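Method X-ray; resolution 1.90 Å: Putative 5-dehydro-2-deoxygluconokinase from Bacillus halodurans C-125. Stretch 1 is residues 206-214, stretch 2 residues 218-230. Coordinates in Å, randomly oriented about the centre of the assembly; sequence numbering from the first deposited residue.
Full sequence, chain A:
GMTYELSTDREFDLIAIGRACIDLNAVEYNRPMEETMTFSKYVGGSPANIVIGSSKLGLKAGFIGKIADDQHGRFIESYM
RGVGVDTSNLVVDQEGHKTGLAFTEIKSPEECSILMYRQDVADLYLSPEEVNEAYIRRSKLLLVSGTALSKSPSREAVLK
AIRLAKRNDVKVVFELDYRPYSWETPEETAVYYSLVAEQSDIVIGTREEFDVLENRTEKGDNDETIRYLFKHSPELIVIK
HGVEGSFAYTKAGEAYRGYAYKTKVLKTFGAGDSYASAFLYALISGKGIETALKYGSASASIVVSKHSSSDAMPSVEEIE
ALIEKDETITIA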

# COMPACT_ATOMS: atom_id res chain seq x y z
N THR A 206 -14.88 -21.71 -20.46
CA THR A 206 -15.58 -21.23 -21.62
C THR A 206 -14.59 -20.90 -22.72
O THR A 206 -13.40 -20.66 -22.48
CB THR A 206 -16.42 -19.96 -21.29
OG1 THR A 206 -15.54 -18.87 -20.98
CG2 THR A 206 -17.38 -20.22 -20.12
N ARG A 207 -15.08 -20.80 -23.95
CA ARG A 207 -14.22 -20.41 -25.07
C ARG A 207 -13.59 -19.05 -24.77
O ARG A 207 -12.43 -18.85 -25.02
CB ARG A 207 -15.07 -20.39 -26.36
CG ARG A 207 -14.36 -20.01 -27.66
CD ARG A 207 -13.21 -20.95 -28.00
NE ARG A 207 -11.91 -20.39 -27.61
CZ ARG A 207 -10.73 -21.01 -27.70
NH1 ARG A 207 -10.64 -22.25 -28.18
NH2 ARG A 207 -9.62 -20.36 -27.34
N GLU A 208 -14.34 -18.12 -24.19
CA GLU A 208 -13.78 -16.81 -23.85
C GLU A 208 -12.64 -16.91 -22.83
O GLU A 208 -11.62 -16.22 -22.96
CB GLU A 208 -14.89 -15.88 -23.37
CG GLU A 208 -15.83 -15.46 -24.48
N GLU A 209 -12.76 -17.82 -21.88
CA GLU A 209 -11.74 -18.06 -20.89
C GLU A 209 -10.47 -18.69 -21.51
O GLU A 209 -9.34 -18.33 -21.13
CB GLU A 209 -12.32 -18.90 -19.76
CG GLU A 209 -13.30 -18.14 -18.93
CD GLU A 209 -14.12 -18.97 -17.93
OE1 GLU A 209 -14.29 -20.19 -18.05
OE2 GLU A 209 -14.60 -18.36 -16.97
N PHE A 210 -10.63 -19.58 -22.46
CA PHE A 210 -9.48 -20.09 -23.18
C PHE A 210 -8.83 -19.02 -24.01
O PHE A 210 -7.57 -19.02 -24.15
CB PHE A 210 -9.80 -21.33 -24.02
CG PHE A 210 -9.91 -22.62 -23.19
CD1 PHE A 210 -8.77 -23.34 -22.87
CD2 PHE A 210 -11.12 -23.05 -22.71
CE1 PHE A 210 -8.87 -24.52 -22.12
CE2 PHE A 210 -11.23 -24.26 -21.95
CZ PHE A 210 -10.12 -24.98 -21.67
N ASP A 211 -9.62 -18.11 -24.59
CA ASP A 211 -9.04 -16.96 -25.31
C ASP A 211 -8.12 -16.17 -24.36
O ASP A 211 -7.02 -15.84 -24.73
CB ASP A 211 -10.08 -15.99 -25.88
CG ASP A 211 -11.02 -16.62 -26.85
OD1 ASP A 211 -10.66 -17.65 -27.47
OD2 ASP A 211 -12.13 -16.06 -27.03
N VAL A 212 -8.58 -15.92 -23.14
CA VAL A 212 -7.77 -15.20 -22.14
C VAL A 212 -6.48 -15.96 -21.82
O VAL A 212 -5.41 -15.37 -21.81
CB VAL A 212 -8.61 -14.87 -20.90
CG1 VAL A 212 -7.75 -14.37 -19.73
CG2 VAL A 212 -9.67 -13.81 -21.33
N LEU A 213 -6.61 -17.24 -21.55
CA LEU A 213 -5.48 -18.14 -21.34
C LEU A 213 -4.43 -18.02 -22.45
O LEU A 213 -3.23 -18.02 -22.18
CB LEU A 213 -6.00 -19.57 -21.25
CG LEU A 213 -5.08 -20.77 -20.91
CD1 LEU A 213 -5.77 -21.97 -20.22
CD2 LEU A 213 -4.30 -21.25 -22.16
N GLU A 214 -4.90 -17.93 -23.69
CA GLU A 214 -4.01 -17.91 -24.83
C GLU A 214 -3.53 -16.52 -25.16
O GLU A 214 -2.88 -16.32 -26.21
CB GLU A 214 -4.73 -18.53 -26.02
CG GLU A 214 -5.03 -20.03 -25.81
CD GLU A 214 -5.98 -20.58 -26.88
OE1 GLU A 214 -6.00 -20.07 -28.01
OE2 GLU A 214 -6.73 -21.50 -26.59
N GLU A 218 -9.48 -12.14 -29.52
CA GLU A 218 -10.51 -12.57 -30.46
C GLU A 218 -10.70 -14.05 -30.24
O GLU A 218 -9.78 -14.72 -29.79
CB GLU A 218 -10.05 -12.35 -31.89
CG GLU A 218 -9.79 -10.89 -32.22
CD GLU A 218 -11.02 -9.99 -32.05
OE1 GLU A 218 -12.18 -10.48 -31.95
OE2 GLU A 218 -10.80 -8.77 -32.03
N LYS A 219 -11.88 -14.55 -30.59
CA LYS A 219 -12.22 -15.93 -30.37
C LYS A 219 -11.24 -16.86 -31.04
O LYS A 219 -10.99 -16.72 -32.21
CB LYS A 219 -13.59 -16.21 -30.95
CG LYS A 219 -14.07 -17.59 -30.70
CD LYS A 219 -15.39 -17.84 -31.44
CE LYS A 219 -16.56 -17.28 -30.67
NZ LYS A 219 -17.83 -17.62 -31.38
N GLY A 220 -10.76 -17.84 -30.30
CA GLY A 220 -9.81 -18.82 -30.80
C GLY A 220 -10.51 -20.05 -31.35
O GLY A 220 -11.73 -20.15 -31.34
N ASP A 221 -9.70 -20.96 -31.87
CA ASP A 221 -10.13 -22.20 -32.55
C ASP A 221 -9.82 -23.33 -31.59
O ASP A 221 -8.67 -23.45 -31.12
CB ASP A 221 -9.32 -22.35 -33.84
CG ASP A 221 -9.62 -23.63 -34.62
OD1 ASP A 221 -9.93 -24.67 -34.02
OD2 ASP A 221 -9.51 -23.59 -35.85
N ASN A 222 -10.82 -24.14 -31.27
CA ASN A 222 -10.64 -25.22 -30.29
C ASN A 222 -9.54 -26.20 -30.75
O ASN A 222 -8.83 -26.77 -29.91
CB ASN A 222 -11.91 -26.00 -30.04
CG ASN A 222 -12.98 -25.18 -29.33
OD1 ASN A 222 -12.80 -24.00 -29.03
ND2 ASN A 222 -14.11 -25.83 -29.06
N ASP A 223 -9.45 -26.45 -32.07
CA ASP A 223 -8.44 -27.39 -32.57
C ASP A 223 -7.03 -26.86 -32.30
O ASP A 223 -6.12 -27.62 -31.96
CB ASP A 223 -8.62 -27.70 -34.06
CG ASP A 223 -9.89 -28.49 -34.35
OD1 ASP A 223 -10.36 -29.22 -33.45
OD2 ASP A 223 -10.41 -28.39 -35.48
N GLU A 224 -6.83 -25.55 -32.39
CA GLU A 224 -5.55 -24.96 -32.07
C GLU A 224 -5.28 -24.97 -30.58
O GLU A 224 -4.15 -25.21 -30.14
CB GLU A 224 -5.45 -23.54 -32.64
CG GLU A 224 -5.35 -23.53 -34.17
CD GLU A 224 -4.22 -24.44 -34.65
OE1 GLU A 224 -3.06 -24.21 -34.24
OE2 GLU A 224 -4.50 -25.42 -35.40
N THR A 225 -6.31 -24.70 -29.79
CA THR A 225 -6.19 -24.72 -28.32
C THR A 225 -5.69 -26.06 -27.85
O THR A 225 -4.77 -26.13 -27.02
CB THR A 225 -7.54 -24.42 -27.68
OG1 THR A 225 -7.95 -23.11 -28.09
CG2 THR A 225 -7.50 -24.55 -26.16
N ILE A 226 -6.32 -27.13 -28.32
CA ILE A 226 -5.96 -28.45 -27.83
C ILE A 226 -4.64 -28.92 -28.43
O ILE A 226 -3.91 -29.63 -27.75
CB ILE A 226 -7.09 -29.51 -28.06
CG1 ILE A 226 -7.18 -29.90 -29.53
CG2 ILE A 226 -8.42 -29.00 -27.40
CD1 ILE A 226 -8.35 -30.77 -29.93
N ARG A 227 -4.32 -28.51 -29.65
CA ARG A 227 -3.01 -28.87 -30.23
C ARG A 227 -1.88 -28.31 -29.36
O ARG A 227 -0.87 -28.96 -29.14
CB ARG A 227 -2.89 -28.35 -31.66
CG ARG A 227 -1.57 -28.63 -32.35
CD ARG A 227 -1.57 -28.09 -33.83
N TYR A 228 -2.09 -27.10 -28.84
CA TYR A 228 -1.19 -26.46 -27.89
C TYR A 228 -1.12 -27.21 -26.54
O TYR A 228 -0.06 -27.70 -26.14
CB TYR A 228 -1.57 -24.94 -27.73
CG TYR A 228 -1.24 -24.33 -26.38
CD1 TYR A 228 0.03 -24.43 -25.83
CD2 TYR A 228 -2.21 -23.61 -25.67
CE1 TYR A 228 0.32 -23.89 -24.60
CE2 TYR A 228 -1.93 -23.07 -24.45
CZ TYR A 228 -0.66 -23.21 -23.91
OH TYR A 228 -0.38 -22.66 -22.69
N LEU A 229 -2.25 -27.35 -25.85
CA LEU A 229 -2.23 -27.88 -24.50
C LEU A 229 -1.86 -29.35 -24.43
O LEU A 229 -1.28 -29.79 -23.44
CB LEU A 229 -3.56 -27.64 -23.80
CG LEU A 229 -3.78 -26.19 -23.37
CD1 LEU A 229 -5.15 -26.07 -22.79
CD2 LEU A 229 -2.70 -25.73 -22.36
N PHE A 230 -2.13 -30.09 -25.50
CA PHE A 230 -1.78 -31.52 -25.57
C PHE A 230 -0.28 -31.76 -25.84
O PHE A 230 0.15 -32.91 -25.86
CB PHE A 230 -2.64 -32.29 -26.57
CG PHE A 230 -4.08 -32.54 -26.12
CD1 PHE A 230 -4.41 -32.72 -24.79
CD2 PHE A 230 -5.07 -32.67 -27.05
CE1 PHE A 230 -5.70 -32.94 -24.40
CE2 PHE A 230 -6.39 -32.91 -26.67
CZ PHE A 230 -6.70 -33.03 -25.33
O HOH W 1 -7.11 -21.07 -30.12

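The contact is organised around the guanidinium of Arg207, a buried residue whose CA-to-CB bond points toward the second stretch. Each of its three nitrogens has an acceptor. NH1 reaches across to the second helix and donates twice: to Thr225 OG1 at 2.8 Å, with an N-H...acceptor angle of 164°, and to Asn222 OD1 at 2.9 Å and 167°. Both oxygens lie at the edge of the guanidinium, near its plane, where the N-H bonds point, so the near-linear angles follow. The other two nitrogens turn back to their own stretch. Arg207 NE donates to Asp211 OD1 at 3.0 Å and Arg207 NH2 to the same OD1 at 2.9 Å; the angles of 136° and 139° are the bent ones expected when one oxygen serves two donors. Arg207 NH2 also donates to Glu214 OE2 at 3.2 Å and 154°, so the arginine forms salt bridges with two acids of its own stretch.

Those acids also bind the second stretch. Asp211 OD1 accepts a third bond, from Gly220 N at 2.8 Å and 149°, which fixes the loop before the second helix. Glycine fits closely here: an ideal CB on Gly220 would lie 2.7 Å from Arg207 NH2, a clash, and 3.3 Å from Asp211 OD1. Over one face of the guanidinium sit Gly220 O and Asp221 N.

Thr225 OG1 is a relay. Having accepted from Arg207 NH1, it donates to Glu214 OE2 across a short 2.5 Å, and its single proton is thereby assigned. Water 1 completes the site, donating to Thr225 OG1 at 3.0 Å and to Glu214 OE1 at 2.6 Å while accepting from Asp221 N at 3.1 Å. Both carboxylate oxygens of Glu214 are therefore satisfied. Asn222 ND2 finds its partner elsewhere in the structure.

Asp221 caps the second helix: its OD1 accepts from Asp223 N at 2.7 Å and 136°. Thr206 does the same for the first, its OG1 accepting from Glu209 N at 3.1 Å, and Glu209 OE1 returns a bond by accepting from Thr206 N at 2.9 Å.

Apolar contacts lie beside the polar cluster: on the first helix Phe210 and Leu213 alternate with the polar residues, and on the second Tyr228 and Leu229 follow Thr225. Phe210 CD1 lies 3.7 Å from Thr225 CG2, and Leu229 CD1 approaches the edge of the same ring, 4.1 Å from Phe210 CE1. Leu213 CD2 meets the edge of the Tyr228 ring, 3.8 Å from Tyr228 CE2. The helix axes, inclined at 51°, come no closer than 11.4 Å, and these side chains help span the gap.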